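Local coordinates for protein BRIC1 (Synthetic construct, PDB 6FF6) that is a computationally designed repeat protein with a novel corrugated all-helical architecture, built by an interface-driven strategy, at residues F131-E142 and K213-K224. Residues are numbered along the deposited sequence; the frame is centred on the assembly and turned at random.
Sequences FDMADVMLKVME and KDIMQEQLDAYK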
ATOM      1  N   PHE A 131       5.777  12.689  -7.498  1.00 95.24           N
ATOM      2  CA  PHE A 131       6.390  13.733  -8.332  1.00 94.24           C
ATOM      3  C   PHE A 131       5.397  14.240  -9.409  1.00100.16           C
ATOM      4  O   PHE A 131       5.119  15.425  -9.492  1.00 97.79           O
ATOM      5  CB  PHE A 131       7.757  13.266  -8.909  1.00 96.80           C
ATOM      6  CG  PHE A 131       8.876  13.203  -7.881  1.00 97.77           C
ATOM      7  CD1 PHE A 131       9.060  14.234  -6.959  1.00 98.65           C
ATOM      8  CD2 PHE A 131       9.768  12.137  -7.860  1.00101.24           C
ATOM      9  CE1 PHE A 131      10.093  14.174  -5.998  1.00 99.33           C
ATOM     10  CE2 PHE A 131      10.788  12.076  -6.899  1.00104.13           C
ATOM     11  CZ  PHE A 131      10.944  13.096  -5.972  1.00 99.81           C
ATOM     12  N   ASP A 132       4.789  13.316 -10.145  1.00100.83           N
ATOM     13  CA  ASP A 132       3.764  13.583 -11.144  1.00101.48           C
ATOM     14  C   ASP A 132       2.549  14.320 -10.522  1.00104.00           C
ATOM     15  O   ASP A 132       2.132  15.346 -11.061  1.00103.25           O
ATOM     16  CB  ASP A 132       3.377  12.243 -11.808  1.00105.66           C
ATOM     17  CG  ASP A 132       2.032  12.150 -12.501  1.00117.64           C
ATOM     18  OD1 ASP A 132       1.578  13.171 -13.071  1.00120.81           O
ATOM     19  OD2 ASP A 132       1.445  11.056 -12.491  1.00121.30           O
ATOM     20  N   MET A 133       1.987  13.793  -9.416  1.00 99.38           N
ATOM     21  CA  MET A 133       0.866  14.419  -8.710  1.00 98.31           C
ATOM     22  C   MET A 133       1.191  15.865  -8.282  1.00 98.87           C
ATOM     23  O   MET A 133       0.424  16.780  -8.606  1.00 97.22           O
ATOM     24  CB  MET A 133       0.457  13.588  -7.482  1.00101.84           C
ATOM     25  CG  MET A 133      -0.588  14.286  -6.615  1.00105.41           C
ATOM     26  SD  MET A 133      -2.022  13.277  -6.162  1.00113.23           S
ATOM     27  CE  MET A 133      -2.475  12.712  -7.637  1.00111.11           C
ATOM     28  N   ALA A 134       2.320  16.058  -7.553  1.00 93.97           N
ATOM     29  CA  ALA A 134       2.758  17.374  -7.065  1.00 93.17           C
ATOM     30  C   ALA A 134       2.951  18.381  -8.190  1.00 98.20           C
ATOM     31  O   ALA A 134       2.531  19.518  -8.025  1.00 99.62           O
ATOM     32  CB  ALA A 134       4.034  17.256  -6.221  1.00 92.93           C
ATOM     33  N   ASP A 135       3.562  17.966  -9.325  1.00 95.47           N
ATOM     34  CA  ASP A 135       3.737  18.785 -10.531  1.00 96.52           C
ATOM     35  C   ASP A 135       2.377  19.397 -10.948  1.00103.40           C
ATOM     36  O   ASP A 135       2.291  20.614 -11.185  1.00105.31           O
ATOM     37  CB  ASP A 135       4.224  17.922 -11.713  1.00100.24           C
ATOM     38  CG  ASP A 135       5.693  17.614 -11.758  1.00112.63           C
ATOM     39  OD1 ASP A 135       6.473  18.377 -11.167  1.00115.55           O
ATOM     40  OD2 ASP A 135       6.067  16.613 -12.407  1.00119.71           O
ATOM     41  N   VAL A 136       1.327  18.549 -11.013  1.00 99.27           N
ATOM     42  CA  VAL A 136      -0.031  18.943 -11.400  1.00100.51           C
ATOM     43  C   VAL A 136      -0.684  19.882 -10.377  1.00110.37           C
ATOM     44  O   VAL A 136      -1.260  20.911 -10.769  1.00111.49           O
ATOM     45  CB  VAL A 136      -0.919  17.723 -11.729  1.00103.65           C
ATOM     46  CG1 VAL A 136      -2.332  18.157 -12.092  1.00104.81           C
ATOM     47  CG2 VAL A 136      -0.313  16.906 -12.868  1.00103.75           C
ATOM     48  N   MET A 137      -0.570  19.554  -9.080  1.00109.39           N
ATOM     49  CA  MET A 137      -1.099  20.399  -7.999  1.00109.39           C
ATOM     50  C   MET A 137      -0.510  21.825  -7.968  1.00110.31           C
ATOM     51  O   MET A 137      -1.218  22.774  -7.617  1.00111.36           O
ATOM     52  CB  MET A 137      -0.949  19.712  -6.650  1.00111.71           C
ATOM     53  CG  MET A 137      -2.003  18.651  -6.448  1.00117.48           C
ATOM     54  SD  MET A 137      -2.161  18.215  -4.708  1.00122.93           S
ATOM     55  CE  MET A 137      -3.822  17.403  -4.686  1.00123.07           C
ATOM     56  N   LEU A 138       0.746  21.977  -8.388  1.00103.55           N
ATOM     57  CA  LEU A 138       1.410  23.274  -8.425  1.00102.77           C
ATOM     58  C   LEU A 138       0.841  24.118  -9.542  1.00107.10           C
ATOM     59  O   LEU A 138       0.633  25.330  -9.370  1.00106.98           O
ATOM     60  CB  LEU A 138       2.935  23.101  -8.544  1.00102.33           C
ATOM     61  CG  LEU A 138       3.625  22.538  -7.280  1.00105.35           C
ATOM     62  CD1 LEU A 138       5.045  22.126  -7.561  1.00104.67           C
ATOM     63  CD2 LEU A 138       3.556  23.523  -6.136  1.00108.08           C
ATOM     64  N   LYS A 139       0.504  23.454 -10.667  1.00103.08           N
ATOM     65  CA  LYS A 139      -0.131  24.098 -11.830  1.00101.86           C
ATOM     66  C   LYS A 139      -1.508  24.603 -11.450  1.00103.86           C
ATOM     67  O   LYS A 139      -1.863  25.742 -11.772  1.00100.88           O
ATOM     68  CB  LYS A 139      -0.212  23.149 -13.028  1.00102.76           C
ATOM     69  CG  LYS A 139       1.091  23.029 -13.810  1.00109.16           C
ATOM     70  CD  LYS A 139       0.895  22.224 -15.089  1.00121.45           C
ATOM     71  CE  LYS A 139       2.186  22.031 -15.852  1.00134.11           C
ATOM     72  NZ  LYS A 139       1.952  21.376 -17.174  1.00145.59           N
ATOM     73  N   VAL A 140      -2.268  23.772 -10.727  1.00104.02           N
ATOM     74  CA  VAL A 140      -3.603  24.149 -10.265  1.00107.82           C
ATOM     75  C   VAL A 140      -3.523  25.382  -9.337  1.00116.16           C
ATOM     76  O   VAL A 140      -4.248  26.364  -9.558  1.00116.73           O
ATOM     77  CB  VAL A 140      -4.360  22.954  -9.641  1.00112.87           C
ATOM     78  CG1 VAL A 140      -5.705  23.390  -9.058  1.00114.79           C
ATOM     79  CG2 VAL A 140      -4.566  21.841 -10.672  1.00113.88           C
ATOM     80  N   MET A 141      -2.594  25.332  -8.339  1.00114.74           N
ATOM     81  CA  MET A 141      -2.325  26.398  -7.364  1.00115.23           C
ATOM     82  C   MET A 141      -2.016  27.701  -8.082  1.00116.56           C
ATOM     83  O   MET A 141      -2.634  28.727  -7.771  1.00115.57           O
ATOM     84  CB  MET A 141      -1.132  26.022  -6.474  1.00116.60           C
ATOM     85  CG  MET A 141      -1.500  25.145  -5.309  1.00122.15           C
ATOM     86  SD  MET A 141      -0.050  24.672  -4.294  1.00126.62           S
ATOM     87  CE  MET A 141       0.070  26.078  -3.235  1.00122.79           C
ATOM     88  N   GLU A 142      -1.073  27.626  -9.064  1.00111.71           N
ATOM     89  CA  GLU A 142      -0.613  28.726  -9.902  1.00113.00           C
ATOM     90  C   GLU A 142      -1.769  29.485 -10.531  1.00121.55           C
ATOM     91  O   GLU A 142      -1.876  30.708 -10.384  1.00122.76           O
ATOM     92  CB  GLU A 142       0.323  28.199 -10.995  1.00114.15           C
ATOM     93  CG  GLU A 142       1.015  29.296 -11.780  1.00134.27           C
ATOM     94  CD  GLU A 142       1.871  28.762 -12.907  1.00172.56           C
ATOM     95  OE1 GLU A 142       1.293  28.182 -13.855  1.00187.26           O
ATOM     96  OE2 GLU A 142       3.115  28.911 -12.842  1.00166.31           O
ATOM     97  N   LYS A 213       5.457  29.260  -5.306  1.00 94.18           N
ATOM     98  CA  LYS A 213       5.161  28.152  -6.228  1.00 93.49           C
ATOM     99  C   LYS A 213       6.420  27.772  -7.028  1.00 96.74           C
ATOM    100  O   LYS A 213       6.785  26.611  -7.066  1.00 94.40           O
ATOM    101  CB  LYS A 213       3.948  28.470  -7.147  1.00 97.22           C
ATOM    102  CG  LYS A 213       3.537  27.361  -8.142  1.00105.14           C
ATOM    103  CD  LYS A 213       4.296  27.475  -9.495  1.00118.11           C
ATOM    104  CE  LYS A 213       4.373  26.175 -10.282  1.00129.65           C
ATOM    105  NZ  LYS A 213       5.409  26.228 -11.360  1.00134.13           N
ATOM    106  N   ASP A 214       7.079  28.750  -7.638  1.00 97.52           N
ATOM    107  CA  ASP A 214       8.299  28.537  -8.431  1.00 98.73           C
ATOM    108  C   ASP A 214       9.407  27.855  -7.612  1.00100.59           C
ATOM    109  O   ASP A 214      10.058  26.903  -8.096  1.00 99.18           O
ATOM    110  CB  ASP A 214       8.780  29.864  -9.059  1.00103.09           C
ATOM    111  CG  ASP A 214       7.806  30.490 -10.066  1.00126.49           C
ATOM    112  OD1 ASP A 214       6.924  29.762 -10.586  1.00130.05           O
ATOM    113  OD2 ASP A 214       7.937  31.701 -10.348  1.00139.63           O
ATOM    114  N   ILE A 215       9.595  28.333  -6.353  1.00 94.76           N
ATOM    115  CA  ILE A 215      10.586  27.791  -5.421  1.00 91.61           C
ATOM    116  C   ILE A 215      10.224  26.338  -5.083  1.00 94.72           C
ATOM    117  O   ILE A 215      11.114  25.481  -5.051  1.00 95.82           O
ATOM    118  CB  ILE A 215      10.701  28.657  -4.127  1.00 92.93           C
ATOM    119  CG1 ILE A 215      11.180  30.116  -4.397  1.00 94.36           C
ATOM    120  CG2 ILE A 215      11.566  27.973  -3.059  1.00 89.87           C
ATOM    121  CD1 ILE A 215      12.527  30.322  -5.089  1.00 99.46           C
ATOM    122  N   MET A 216       8.935  26.070  -4.808  1.00 88.71           N
ATOM    123  CA  MET A 216       8.444  24.732  -4.475  1.00 88.01           C
ATOM    124  C   MET A 216       8.657  23.746  -5.634  1.00 90.07           C
ATOM    125  O   MET A 216       9.010  22.593  -5.389  1.00 90.22           O
ATOM    126  CB  MET A 216       6.977  24.776  -4.043  1.00 91.17           C
ATOM    127  CG  MET A 216       6.765  25.491  -2.717  1.00 95.83           C
ATOM    128  SD  MET A 216       5.044  25.636  -2.127  1.00102.50           S
ATOM    129  CE  MET A 216       4.214  26.093  -3.521  1.00100.40           C
ATOM    130  N   GLN A 217       8.521  24.220  -6.880  1.00 85.23           N
ATOM    131  CA  GLN A 217       8.774  23.437  -8.090  1.00 85.48           C
ATOM    132  C   GLN A 217      10.261  23.077  -8.193  1.00 89.47           C
ATOM    133  O   GLN A 217      10.601  21.941  -8.496  1.00 87.31           O
ATOM    134  CB  GLN A 217       8.345  24.212  -9.342  1.00 88.02           C
ATOM    135  CG  GLN A 217       8.386  23.349 -10.614  1.00113.73           C
ATOM    136  CD  GLN A 217       7.440  22.153 -10.572  1.00122.90           C
ATOM    137  OE1 GLN A 217       6.219  22.303 -10.442  1.00116.60           O
ATOM    138  NE2 GLN A 217       7.986  20.944 -10.686  1.00108.80           N
ATOM    139  N   GLU A 218      11.145  24.049  -7.916  1.00 88.69           N
ATOM    140  CA  GLU A 218      12.603  23.836  -7.909  1.00 88.40           C
ATOM    141  C   GLU A 218      12.974  22.850  -6.799  1.00 88.22           C
ATOM    142  O   GLU A 218      13.860  22.007  -7.005  1.00 86.11           O
ATOM    143  CB  GLU A 218      13.348  25.147  -7.695  1.00 90.37           C
ATOM    144  CG  GLU A 218      13.238  26.144  -8.836  1.00113.42           C
ATOM    145  CD  GLU A 218      13.863  27.504  -8.560  1.00151.65           C
ATOM    146  OE1 GLU A 218      14.360  27.723  -7.427  1.00148.12           O
ATOM    147  OE2 GLU A 218      13.852  28.355  -9.481  1.00152.90           O
ATOM    148  N   GLN A 219      12.290  22.956  -5.619  1.00 83.56           N
ATOM    149  CA  GLN A 219      12.518  22.055  -4.477  1.00 82.72           C
ATOM    150  C   GLN A 219      12.100  20.655  -4.896  1.00 85.66           C
ATOM    151  O   GLN A 219      12.884  19.733  -4.749  1.00 84.74           O
ATOM    152  CB  GLN A 219      11.755  22.512  -3.216  1.00 82.57           C
ATOM    153  CG  GLN A 219      12.372  23.715  -2.509  1.00 76.42           C
ATOM    154  CD  GLN A 219      11.428  24.332  -1.514  1.00 86.79           C
ATOM    155  OE1 GLN A 219      10.289  23.909  -1.353  1.00 90.55           O
ATOM    156  NE2 GLN A 219      11.858  25.362  -0.837  1.00 77.38           N
ATOM    157  N   LEU A 220      10.916  20.530  -5.519  1.00 84.21           N
ATOM    158  CA  LEU A 220      10.408  19.268  -6.065  1.00 85.80           C
ATOM    159  C   LEU A 220      11.383  18.657  -7.109  1.00 90.77           C
ATOM    160  O   LEU A 220      11.782  17.498  -6.973  1.00 90.93           O
ATOM    161  CB  LEU A 220       9.022  19.494  -6.652  1.00 86.68           C
ATOM    162  CG  LEU A 220       8.278  18.235  -7.048  1.00 94.89           C
ATOM    163  CD1 LEU A 220       7.896  17.411  -5.792  1.00 95.49           C
ATOM    164  CD2 LEU A 220       7.116  18.536  -8.046  1.00 94.23           C
ATOM    165  N   ASP A 221      11.837  19.476  -8.067  1.00 89.38           N
ATOM    166  CA  ASP A 221      12.806  19.114  -9.102  1.00 92.37           C
ATOM    167  C   ASP A 221      14.156  18.645  -8.554  1.00 99.22           C
ATOM    168  O   ASP A 221      14.727  17.678  -9.072  1.00101.34           O
ATOM    169  CB  ASP A 221      12.984  20.263 -10.103  1.00 95.54           C
ATOM    170  CG  ASP A 221      11.760  20.532 -10.984  1.00113.61           C
ATOM    171  OD1 ASP A 221      10.800  19.708 -10.962  1.00108.29           O
ATOM    172  OD2 ASP A 221      11.748  21.572 -11.677  1.00131.93           O
ATOM    173  N   ALA A 222      14.670  19.315  -7.512  1.00 96.12           N
ATOM    174  CA  ALA A 222      15.921  18.914  -6.876  1.00 96.67           C
ATOM    175  C   ALA A 222      15.753  17.497  -6.350  1.00103.81           C
ATOM    176  O   ALA A 222      16.544  16.630  -6.716  1.00106.45           O
ATOM    177  CB  ALA A 222      16.264  19.853  -5.741  1.00 95.86           C
ATOM    178  N   TYR A 223      14.681  17.236  -5.562  1.00100.26           N
ATOM    179  CA  TYR A 223      14.398  15.890  -5.035  1.00101.46           C
ATOM    180  C   TYR A 223      14.144  14.880  -6.175  1.00110.13           C
ATOM    181  O   TYR A 223      14.550  13.719  -6.051  1.00111.64           O
ATOM    182  CB  TYR A 223      13.180  15.869  -4.097  1.00100.51           C
ATOM    183  CG  TYR A 223      13.184  16.817  -2.920  1.00 99.14           C
ATOM    184  CD1 TYR A 223      14.158  16.728  -1.932  1.00100.41           C
ATOM    185  CD2 TYR A 223      12.122  17.691  -2.706  1.00 98.55           C
ATOM    186  CE1 TYR A 223      14.113  17.534  -0.801  1.00 99.46           C
ATOM    187  CE2 TYR A 223      12.099  18.543  -1.605  1.00 98.12           C
ATOM    188  CZ  TYR A 223      13.093  18.452  -0.650  1.00102.78           C
ATOM    189  OH  TYR A 223      13.056  19.245   0.465  1.00103.61           O
ATOM    190  N   LYS A 224      13.489  15.326  -7.278  1.00106.95           N
ATOM    191  CA  LYS A 224      13.203  14.487  -8.447  1.00109.69           C
ATOM    192  C   LYS A 224      14.506  13.966  -9.054  1.00118.46           C
ATOM    193  O   LYS A 224      14.560  12.824  -9.487  1.00120.30           O
ATOM    194  CB  LYS A 224      12.385  15.268  -9.485  1.00110.97           C
ATOM    195  CG  LYS A 224      11.594  14.418 -10.461  1.00127.07           C
ATOM    196  CD  LYS A 224      10.700  15.305 -11.341  1.00139.25           C
ATOM    197  CE  LYS A 224       9.719  14.525 -12.195  1.00157.68           C
ATOM    198  NZ  LYS A 224       8.737  15.416 -12.875  1.00163.82           N
TER
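F131 and K224 lie level across two helices, 131-142 and 213-224, that run nearly antiparallel (173°) with their axes 10.5 Å apart. That spacing admits leucines as knobs in holes: L138 sits among K213, M216, Q217 and L220, and L220 among F131, A134, D135 and L138. A134, with only a methyl group, leaves room for both L220 branches, CD2 lying 3.8 Å from its CB. L220 CD1 reaches the edge of the F131 ring in its plane, and K224 CA makes a CH-pi contact over one face, 3.9 Å from the centroid. Both helices fall within an Hpt-domain family region and, consistent with it, form a four-helix bundle with helices 155-174 and 178-196. L138 CD2 meets M216 CE at 3.7 Å, with I168 against L138 and T184 against M216.

D135 divides its carboxylate: OD2 offers its syn lone pair to K224 NZ (3.0 Å), whose extended chain runs alongside F131 in the opposite direction, while OD1 accepts from Q217 NE2 (3.0 Å, 163°). The chi2 bend (62°) brings NE2 nearly end-on to OD1, close to the amide plane, and NE2 also donates to D221 OD1. With an alanine at Q217, the D135 and D221 carboxylates would probably lose their shared donor, leaving like charges close. K213 NZ makes long salt bridges to E142 OE2 (3.8 Å) and D214 OD1, its aliphatic chain lying against L138.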